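Local coordinates for protein VP1 (New Jersey polyomavirus-2013, PDB 6Y5Y) that forms the disulfide-linked pentamers that build the polyomavirus capsid shell and binds sialylated glycans, probably as part of attachment to host cells, at residues K181-H184 / P185-A189; K190-E193 / E194-A197. All blocks are in the same frame, centred on the assembly; numbering follows the deposited sequence.

Contact 1. Residues K181-H184 / P185-A189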
loop_
_atom_site.group_PDB
_atom_site.type_symbol
_atom_site.label_atom_id
_atom_site.label_comp_id
_atom_site.label_asym_id
_atom_site.label_seq_id
_atom_site.Cartn_x
_atom_site.Cartn_y
_atom_site.Cartn_z
ATOM N N LYS D 181 12.041 22.833 -29.701
ATOM C CA LYS D 181 11.661 23.009 -28.306
ATOM C C LYS D 181 11.828 21.732 -27.495
ATOM O O LYS D 181 11.756 21.780 -26.262
ATOM C CB LYS D 181 10.211 23.475 -28.210
ATOM C CG LYS D 181 9.924 24.738 -28.992
ATOM C CD LYS D 181 10.797 25.877 -28.517
ATOM C CE LYS D 181 9.930 27.017 -27.995
ATOM N NZ LYS D 181 9.296 27.796 -29.100
ATOM N N SER D 182 12.017 20.601 -28.165
ATOM C CA SER D 182 12.225 19.316 -27.514
ATOM C C SER D 182 12.869 18.390 -28.535
ATOM O O SER D 182 13.022 18.740 -29.706
ATOM C CB SER D 182 10.910 18.747 -26.971
ATOM O OG SER D 182 9.941 18.583 -27.992
ATOM N N ILE D 183 13.257 17.202 -28.080
ATOM C CA ILE D 183 13.862 16.212 -28.964
ATOM C C ILE D 183 13.229 14.856 -28.676
ATOM O O ILE D 183 12.928 14.523 -27.522
ATOM C CB ILE D 183 15.400 16.184 -28.814
ATOM C CG1 ILE D 183 16.060 15.424 -29.970
ATOM C CG2 ILE D 183 15.805 15.591 -27.483
ATOM C CD1 ILE D 183 17.556 15.647 -30.039
ATOM N N HIS D 184 12.995 14.094 -29.734
ATOM C CA HIS D 184 12.252 12.848 -29.716
ATOM C C HIS D 184 13.169 11.692 -30.094
ATOM O O HIS D 184 14.206 11.895 -30.742
ATOM C CB HIS D 184 11.053 12.936 -30.675
ATOM C CG HIS D 184 10.268 14.203 -30.518
ATOM N ND1 HIS D 184 9.581 14.512 -29.363
ATOM C CD2 HIS D 184 10.090 15.255 -31.356
ATOM C CE1 HIS D 184 9.004 15.694 -29.499
ATOM N NE2 HIS D 184 9.294 16.164 -30.700
ATOM N N PRO D 185 12.846 10.468 -29.657
ATOM C CA PRO D 185 13.735 9.323 -29.931
ATOM C C PRO D 185 14.132 9.165 -31.393
ATOM O O PRO D 185 15.308 8.892 -31.677
ATOM C CB PRO D 185 12.911 8.130 -29.422
ATOM C CG PRO D 185 12.139 8.710 -28.257
ATOM C CD PRO D 185 11.754 10.110 -28.730
ATOM N N ASN D 186 13.205 9.361 -32.334
ATOM C CA ASN D 186 13.560 9.165 -33.734
ATOM C C ASN D 186 14.369 10.310 -34.320
ATOM O O ASN D 186 14.928 10.144 -35.412
ATOM C CB ASN D 186 12.322 8.947 -34.604
ATOM C CG ASN D 186 12.638 8.110 -35.831
ATOM O OD1 ASN D 186 13.361 7.113 -35.734
ATOM N ND2 ASN D 186 12.139 8.526 -36.992
ATOM N N ASP D 187 14.442 11.460 -33.647
ATOM C CA ASP D 187 15.403 12.474 -34.063
ATOM C C ASP D 187 16.819 11.929 -33.998
ATOM O O ASP D 187 17.684 12.348 -34.775
ATOM C CB ASP D 187 15.275 13.733 -33.197
ATOM C CG ASP D 187 13.928 14.426 -33.369
ATOM O OD1 ASP D 187 13.240 14.153 -34.373
ATOM O OD2 ASP D 187 13.551 15.235 -32.493
ATOM N N ILE D 188 17.064 10.978 -33.098
ATOM C CA ILE D 188 18.374 10.350 -32.957
ATOM C C ILE D 188 18.460 9.057 -33.752
ATOM O O ILE D 188 19.440 8.824 -34.464
ATOM C CB ILE D 188 18.681 10.102 -31.464
ATOM C CG1 ILE D 188 18.510 11.391 -30.660
ATOM C CG2 ILE D 188 20.085 9.530 -31.291
ATOM C CD1 ILE D 188 19.391 12.517 -31.127
ATOM N N ALA D 189 17.448 8.188 -33.624
ATOM C CA ALA D 189 17.500 6.876 -34.269
ATOM C C ALA D 189 17.341 6.974 -35.780
ATOM O O ALA D 189 17.868 6.125 -36.506
ATOM C CB ALA D 189 16.423 5.949 -33.702
#
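The turn by which a loop runs into the short helix 185-189 brings Asp-187 back over the backbone of His-184. Its carboxylate oxygen OD2 accepts a hydrogen bond from the amide N of His-184 at 3.0 Å, nearly straight (163°), the donor coming from above the carboxylate plane. The backbone bonds in the reverse sense, Asp-187 N donating to His-184 O at 2.9 Å, and the pair of bonds closes the turn. With CG of Asp-187 beside its backbone N (chi1 -65°), the carboxylate is carried back toward the preceding chain. The imidazole of His-184 lies alongside it, the two planes 60° apart; its CD2 comes to 3.6 Å from Asp-187 OD2, while ND1 bonds to Glu-220 and the ring stacks on Tyr-174. Across the carboxylate from the ring, Ile-183 brings CG1 within 3.6 Å of Asp-187 OD2, and extends CD1 to the CD1 of Ile-188 at 3.8 Å, the two side chains crossing at about a right angle. The acidic group thus accepts a hydrogen bond from a backbone amide while resting against apolar carbon, and the nearby carboxylates of Asp-187 and Glu-220 would probably favour positive charge on the imidazole.

Contact 2. Residues K190-E193 / E194-A197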
loop_
_atom_site.group_PDB
_atom_site.type_symbol
_atom_site.label_atom_id
_atom_site.label_comp_id
_atom_site.label_asym_id
_atom_site.label_seq_id
_atom_site.Cartn_x
_atom_site.Cartn_y
_atom_site.Cartn_z
ATOM N N LYS D 190 16.596 7.971 -36.264
ATOM C CA LYS D 190 16.463 8.232 -37.702
ATOM C C LYS D 190 15.959 7.002 -38.458
ATOM O O LYS D 190 16.390 6.721 -39.579
ATOM C CB LYS D 190 17.786 8.725 -38.300
ATOM C CG LYS D 190 18.229 10.111 -37.830
ATOM C CD LYS D 190 19.730 10.308 -38.048
ATOM C CE LYS D 190 20.168 11.757 -37.833
ATOM N NZ LYS D 190 19.020 12.670 -37.595
ATOM N N LEU D 191 15.056 6.245 -37.836
ATOM C CA LEU D 191 14.388 5.170 -38.553
ATOM C C LEU D 191 13.572 5.755 -39.702
ATOM O O LEU D 191 13.071 6.877 -39.599
ATOM C CB LEU D 191 13.452 4.396 -37.629
ATOM C CG LEU D 191 14.103 3.651 -36.465
ATOM C CD1 LEU D 191 13.020 3.144 -35.517
ATOM C CD2 LEU D 191 14.930 2.509 -37.006
ATOM N N PRO D 192 13.412 5.008 -40.794
ATOM C CA PRO D 192 12.404 5.377 -41.800
ATOM C C PRO D 192 11.031 5.527 -41.157
ATOM O O PRO D 192 10.687 4.816 -40.210
ATOM C CB PRO D 192 12.434 4.198 -42.781
ATOM C CG PRO D 192 13.774 3.557 -42.581
ATOM C CD PRO D 192 14.108 3.752 -41.128
ATOM N N GLU D 193 10.224 6.438 -41.707
ATOM C CA GLU D 193 8.927 6.731 -41.097
ATOM C C GLU D 193 8.061 5.480 -40.984
ATOM O O GLU D 193 7.377 5.284 -39.971
ATOM C CB GLU D 193 8.207 7.826 -41.883
ATOM C CG GLU D 193 8.858 9.191 -41.733
ATOM C CD GLU D 193 8.607 9.820 -40.371
ATOM O OE1 GLU D 193 7.426 10.010 -40.005
ATOM O OE2 GLU D 193 9.593 10.124 -39.667
ATOM N N GLU D 194 8.106 4.600 -41.989
ATOM C CA GLU D 194 7.295 3.386 -41.931
ATOM C C GLU D 194 7.838 2.329 -40.967
ATOM O O GLU D 194 7.202 1.277 -40.819
ATOM C CB GLU D 194 7.164 2.777 -43.321
ATOM C CG GLU D 194 8.473 2.297 -43.886
ATOM C CD GLU D 194 8.947 3.170 -45.025
ATOM O OE1 GLU D 194 9.020 4.418 -44.848
ATOM O OE2 GLU D 194 9.230 2.602 -46.098
ATOM N N ASP D 195 8.980 2.557 -40.325
ATOM C CA ASP D 195 9.522 1.612 -39.353
ATOM C C ASP D 195 9.408 2.112 -37.923
ATOM O O ASP D 195 9.914 1.448 -37.006
ATOM C CB ASP D 195 10.991 1.307 -39.664
ATOM C CG ASP D 195 11.165 0.575 -40.980
ATOM O OD1 ASP D 195 10.327 -0.290 -41.300
ATOM O OD2 ASP D 195 12.144 0.875 -41.688
ATOM N N LYS D 196 8.764 3.262 -37.706
ATOM C CA LYS D 196 8.746 3.867 -36.378
ATOM C C LYS D 196 7.997 3.024 -35.353
ATOM O O LYS D 196 8.152 3.269 -34.152
ATOM C CB LYS D 196 8.146 5.272 -36.445
ATOM C CG LYS D 196 9.140 6.319 -36.926
ATOM C CD LYS D 196 8.446 7.533 -37.516
ATOM C CE LYS D 196 7.961 8.486 -36.441
ATOM N NZ LYS D 196 6.947 9.427 -36.991
ATOM N N ALA D 197 7.188 2.048 -35.784
ATOM C CA ALA D 197 6.603 1.112 -34.824
ATOM C C ALA D 197 7.667 0.389 -33.997
ATOM O O ALA D 197 7.372 -0.068 -32.884
ATOM C CB ALA D 197 5.724 0.088 -35.544
#
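Glu-193 and Lys-196 extend alongside each other in the same direction and close their ends in a salt bridge across one turn of a 3-10 segment. Lys-196 NZ donates to Glu-193 OE1 at 3.1 Å, arriving 35° out of the carboxylate plane, while Lys-196 CD lies 3.6 Å from Glu-193 OE2; the aliphatic chain therefore packs alongside the acid before the charges meet. A bend at chi2 (-74°) in the glutamate and another at chi3 in the lysine fold the two chains together. The backbone makes the same three-residue step twice: a weak bond runs from Lys-196 N to Glu-193 O at 3.3 Å, and a firmer one from Asp-195 N to Pro-192 O at 2.8 Å. Asp-195 crosses Pro-192 obliquely, its OD2 set 3.3 Å from CG of the proline and almost as close to CB and CD, a contact of oxygen with ring methylenes. Leu-191 adds CD1, 3.8 Å from Asp-195 O, and packs onward against Gln-198 and Leu-199. The turn comes a few residues after helix 185-189, in the loop that leads to strand 207-209, with Glu-193 and Lys-196 touching Asn-186 on the helix. Gln-171 bonds to Glu-193 O, and Glu-194 O accepts a hydrogen bond from Lys-59 NZ of a second subunit, which sets the turn beside a subunit boundary within the pentamer.

In the fold
Contacts 1 and 2 follow one another along the chain, in the long excursion between strands 162-165 and 207-209 that stands out from the beta jelly roll of the coat protein. Both lie at the surface, though contact 1 has its centre about 16 Å from the centre of the chain, against about 27 Å for contact 2. Place and chemistry go together: 181-189, with a buried proline, is held by a carboxylate-to-amide bond and leans on its own chain through His-184, Ile-183 and Pro-185, whereas the more exposed 190-197 combines backbone bonds with a salt bridge and also bonds to another subunit. Asn-186 joins them, its OD1 probably bonded to Leu-191 N at 2.8 Å.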